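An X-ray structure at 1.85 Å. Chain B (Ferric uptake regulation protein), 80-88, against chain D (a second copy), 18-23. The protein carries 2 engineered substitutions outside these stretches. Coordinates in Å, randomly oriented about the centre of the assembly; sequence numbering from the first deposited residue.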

ATOM      1  N   LEU B  80      -8.467  -8.256   8.322  1.00 29.10           N
ATOM      2  CA  LEU B  80      -7.927  -9.332   9.144  1.00 28.35           C
ATOM      3  C   LEU B  80      -8.136 -10.658   8.431  1.00 33.19           C
ATOM      4  O   LEU B  80      -9.263 -11.022   8.108  1.00 34.45           O
ATOM      5  CB  LEU B  80      -8.623  -9.372  10.506  1.00 24.69           C
ATOM      6  CG  LEU B  80      -8.192 -10.470  11.482  1.00 27.16           C
ATOM      7  CD1 LEU B  80      -6.801 -10.196  12.018  1.00 28.55           C
ATOM      8  CD2 LEU B  80      -9.192 -10.608  12.623  1.00 28.45           C
ATOM      9  N   GLU B  81      -7.051 -11.382   8.180  1.00 37.55           N
ATOM     10  CA  GLU B  81      -7.159 -12.711   7.582  1.00 39.23           C
ATOM     11  C   GLU B  81      -7.405 -13.761   8.658  1.00 35.87           C
ATOM     12  O   GLU B  81      -6.529 -14.032   9.479  1.00 35.47           O
ATOM     13  CB  GLU B  81      -5.910 -13.040   6.768  1.00 45.09           C
ATOM     14  CG  GLU B  81      -5.615 -12.003   5.698  1.00 55.02           C
ATOM     15  CD  GLU B  81      -4.709 -12.529   4.608  1.00 64.12           C
ATOM     16  OE1 GLU B  81      -4.480 -13.759   4.566  1.00 67.94           O
ATOM     17  OE2 GLU B  81      -4.234 -11.714   3.789  1.00 65.99           O
ATOM     18  N   THR B  82      -8.605 -14.334   8.656  1.00 33.04           N
ATOM     19  CA  THR B  82      -9.005 -15.317   9.659  1.00 42.32           C
ATOM     20  C   THR B  82      -8.790 -16.746   9.168  1.00 47.72           C
ATOM     21  O   THR B  82      -8.729 -17.674   9.970  1.00 45.73           O
ATOM     22  CB  THR B  82     -10.489 -15.154  10.060  1.00 46.03           C
ATOM     23  OG1 THR B  82     -11.328 -15.349   8.914  1.00 46.88           O
ATOM     24  CG2 THR B  82     -10.739 -13.771  10.641  1.00 46.50           C
ATOM     25  N   SER B  83      -8.685 -16.915   7.852  1.00 54.27           N
ATOM     26  CA  SER B  83      -8.445 -18.225   7.254  1.00 60.66           C
ATOM     27  C   SER B  83      -7.545 -18.073   6.038  1.00 65.78           C
ATOM     28  O   SER B  83      -6.812 -17.093   5.912  1.00 65.17           O
ATOM     29  CB  SER B  83      -9.760 -18.879   6.829  1.00 62.54           C
ATOM     30  OG  SER B  83     -10.787 -18.659   7.777  1.00 64.96           O
ATOM     31  N   LYS B  84      -7.614 -19.048   5.138  1.00 71.74           N
ATOM     32  CA  LYS B  84      -6.889 -18.974   3.878  1.00 76.97           C
ATOM     33  C   LYS B  84      -7.459 -17.841   3.035  1.00 79.53           C
ATOM     34  O   LYS B  84      -6.731 -17.174   2.296  1.00 77.40           O
ATOM     35  CB  LYS B  84      -6.984 -20.302   3.121  1.00 77.20           C
ATOM     36  N   SER B  85      -8.768 -17.636   3.150  1.00 84.87           N
ATOM     37  CA  SER B  85      -9.435 -16.506   2.513  1.00 87.64           C
ATOM     38  C   SER B  85     -10.378 -15.814   3.486  1.00 82.01           C
ATOM     39  O   SER B  85     -10.699 -14.639   3.314  1.00 86.65           O
ATOM     40  CB  SER B  85     -10.208 -16.945   1.269  1.00 95.30           C
ATOM     41  OG  SER B  85     -10.929 -15.853   0.718  1.00 98.62           O
ATOM     42  N   GLY B  86     -10.833 -16.549   4.497  1.00 72.16           N
ATOM     43  CA  GLY B  86     -11.641 -15.952   5.540  1.00 62.17           C
ATOM     44  C   GLY B  86     -11.041 -14.602   5.888  1.00 53.46           C
ATOM     45  O   GLY B  86      -9.872 -14.508   6.274  1.00 44.09           O
ATOM     46  N   ARG B  87     -11.814 -13.541   5.708  1.00 49.47           N
ATOM     47  CA  ARG B  87     -11.324 -12.230   6.099  1.00 46.41           C
ATOM     48  C   ARG B  87     -12.411 -11.368   6.714  1.00 40.24           C
ATOM     49  O   ARG B  87     -13.597 -11.531   6.428  1.00 36.43           O
ATOM     50  CB  ARG B  87     -10.610 -11.513   4.944  1.00 51.76           C
ATOM     51  CG  ARG B  87     -11.342 -11.501   3.618  1.00 56.96           C
ATOM     52  CD  ARG B  87     -10.586 -10.645   2.603  1.00 59.77           C
ATOM     53  NE  ARG B  87      -9.163 -10.976   2.570  1.00 61.52           N
ATOM     54  CZ  ARG B  87      -8.249 -10.309   1.872  1.00 63.40           C
ATOM     55  NH1 ARG B  87      -6.978 -10.692   1.909  1.00 65.54           N
ATOM     56  NH2 ARG B  87      -8.599  -9.261   1.140  1.00 64.28           N
ATOM     57  N   ARG B  88     -11.993 -10.468   7.592  1.00 34.24           N
ATOM     58  CA  ARG B  88     -12.919  -9.553   8.227  1.00 28.40           C
ATOM     59  C   ARG B  88     -12.328  -8.161   8.232  1.00 27.72           C
ATOM     60  O   ARG B  88     -11.116  -7.986   8.111  1.00 28.16           O
ATOM     61  CB  ARG B  88     -13.255 -10.007   9.642  1.00 31.09           C
ATOM     62  CG  ARG B  88     -13.847 -11.396   9.677  1.00 36.72           C
ATOM     63  CD  ARG B  88     -13.768 -11.978  11.060  1.00 49.67           C
ATOM     64  NE  ARG B  88     -14.994 -11.755  11.814  1.00 58.80           N
ATOM     65  CZ  ARG B  88     -16.096 -12.480  11.663  1.00 62.78           C
ATOM     66  NH1 ARG B  88     -17.172 -12.218  12.389  1.00 64.84           N
ATOM     67  NH2 ARG B  88     -16.121 -13.468  10.778  1.00 63.71           N
TER
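Chain D (18-23) IKKNGL

The C-terminal end of a helix offers a neighbouring chain carbonyl groups left free by the helix, and the meeting of these two copies of the ferric uptake regulation protein is a modest example. Chain B contributes a hairpin. Its strands are paired by hydrogen bonds from L80(B) N to R88(B) O (2.7 Å) and from R88(B) N to L80(B) O (2.8 Å), and the turn is drawn in where T82(B) N and S83(B) N both donate to G86(B) O, at 2.7 and 3.1 Å. Chain D arrives as the last turn of a helix, closed by a Schellman motif: G22(D) N bonds to K19(D) O at 2.6 Å and L23(D) N to I18(D) O at 2.9 Å. G22(D) takes the positive phi of 59° that this motif requires and that glycine readily adopts. The backbones come nearest at S85(B) and K20(D), whose CA atoms lie 4.9 Å apart.

S85(B), in the t rotamer, reaches the helix end: its OG donates a weak hydrogen bond to K20(D) O at 3.4 Å and lies 3.7 Å from G22(D) CA. An ideal CB on G22(D) would stand only 3.1 Å from that same OG, a tight fit, so the glycine also eases the approach of the serine.

K20(D) is the residue most covered by the contact. Its extended side chain brings CE to 3.3 Å from E81(B) OE2 and 3.6 Å from R87(B) NH1, while NZ remains 4.2 Å from E81(B) OE2, beyond salt-bridge range. That carboxylate instead pairs within its own chain, E81(B) OE2 to R87(B) NH1 at 3.5 Å. K20(D) O and N21(D) CA lie over one face of the R87(B) guanidinium, so packing, more than strong polar bonding, characterises this small contact.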

ATOM      1  N   ILE D  18      -6.043 -13.697  -6.467  1.00 35.26           N
ATOM      2  CA  ILE D  18      -7.459 -13.831  -6.766  1.00 39.63           C
ATOM      3  C   ILE D  18      -8.136 -14.670  -5.689  1.00 45.30           C
ATOM      4  O   ILE D  18      -9.164 -14.281  -5.133  1.00 47.14           O
ATOM      5  CB  ILE D  18      -7.665 -14.521  -8.124  1.00 40.91           C
ATOM      6  CG1 ILE D  18      -7.114 -13.649  -9.256  1.00 40.56           C
ATOM      7  CG2 ILE D  18      -9.130 -14.857  -8.341  1.00 41.16           C
ATOM      8  CD1 ILE D  18      -7.454 -12.186  -9.118  1.00 42.70           C
ATOM      9  N   LYS D  19      -7.551 -15.826  -5.399  1.00 47.99           N
ATOM     10  CA  LYS D  19      -8.079 -16.712  -4.370  1.00 54.83           C
ATOM     11  C   LYS D  19      -8.089 -16.014  -3.011  1.00 59.33           C
ATOM     12  O   LYS D  19      -9.140 -15.850  -2.398  1.00 63.80           O
ATOM     13  CB  LYS D  19      -7.263 -18.005  -4.306  1.00 56.45           C
ATOM     14  N   LYS D  20      -6.915 -15.594  -2.555  1.00 57.15           N
ATOM     15  CA  LYS D  20      -6.787 -14.903  -1.275  1.00 58.68           C
ATOM     16  C   LYS D  20      -7.825 -13.789  -1.085  1.00 59.70           C
ATOM     17  O   LYS D  20      -8.456 -13.695  -0.032  1.00 60.41           O
ATOM     18  CB  LYS D  20      -5.370 -14.352  -1.115  1.00 60.24           C
ATOM     19  CG  LYS D  20      -5.195 -13.379   0.034  1.00 62.97           C
ATOM     20  CD  LYS D  20      -3.777 -12.839   0.055  1.00 67.78           C
ATOM     21  CE  LYS D  20      -3.736 -11.416   0.587  1.00 72.59           C
ATOM     22  NZ  LYS D  20      -2.499 -10.705   0.152  1.00 74.23           N
ATOM     23  N   ASN D  21      -7.996 -12.946  -2.101  1.00 57.14           N
ATOM     24  CA  ASN D  21      -8.986 -11.873  -2.040  1.00 55.26           C
ATOM     25  C   ASN D  21     -10.413 -12.400  -2.134  1.00 60.96           C
ATOM     26  O   ASN D  21     -11.373 -11.638  -2.005  1.00 62.83           O
ATOM     27  CB  ASN D  21      -8.750 -10.844  -3.150  1.00 53.39           C
ATOM     28  CG  ASN D  21      -7.690  -9.821  -2.787  1.00 49.49           C
ATOM     29  OD1 ASN D  21      -7.987  -8.637  -2.620  1.00 48.57           O
ATOM     30  ND2 ASN D  21      -6.447 -10.271  -2.660  1.00 46.17           N
ATOM     31  N   GLY D  22     -10.545 -13.703  -2.365  1.00 62.62           N
ATOM     32  CA  GLY D  22     -11.845 -14.324  -2.540  1.00 62.87           C
ATOM     33  C   GLY D  22     -12.596 -13.718  -3.707  1.00 66.64           C
ATOM     34  O   GLY D  22     -13.806 -13.507  -3.635  1.00 69.23           O
ATOM     35  N   LEU D  23     -11.872 -13.440  -4.787  1.00 66.54           N
ATOM     36  CA  LEU D  23     -12.445 -12.760  -5.946  1.00 65.25           C
ATOM     37  C   LEU D  23     -12.824 -13.717  -7.065  1.00 68.25           C
ATOM     38  O   LEU D  23     -12.707 -14.933  -6.929  1.00 67.57           O
ATOM     39  CB  LEU D  23     -11.477 -11.710  -6.485  1.00 59.91           C
ATOM     40  CG  LEU D  23     -11.222 -10.526  -5.560  1.00 57.50           C
ATOM     41  CD1 LEU D  23     -10.476  -9.435  -6.301  1.00 57.68           C
ATOM     42  CD2 LEU D  23     -12.533 -10.005  -4.997  1.00 57.36           C
TER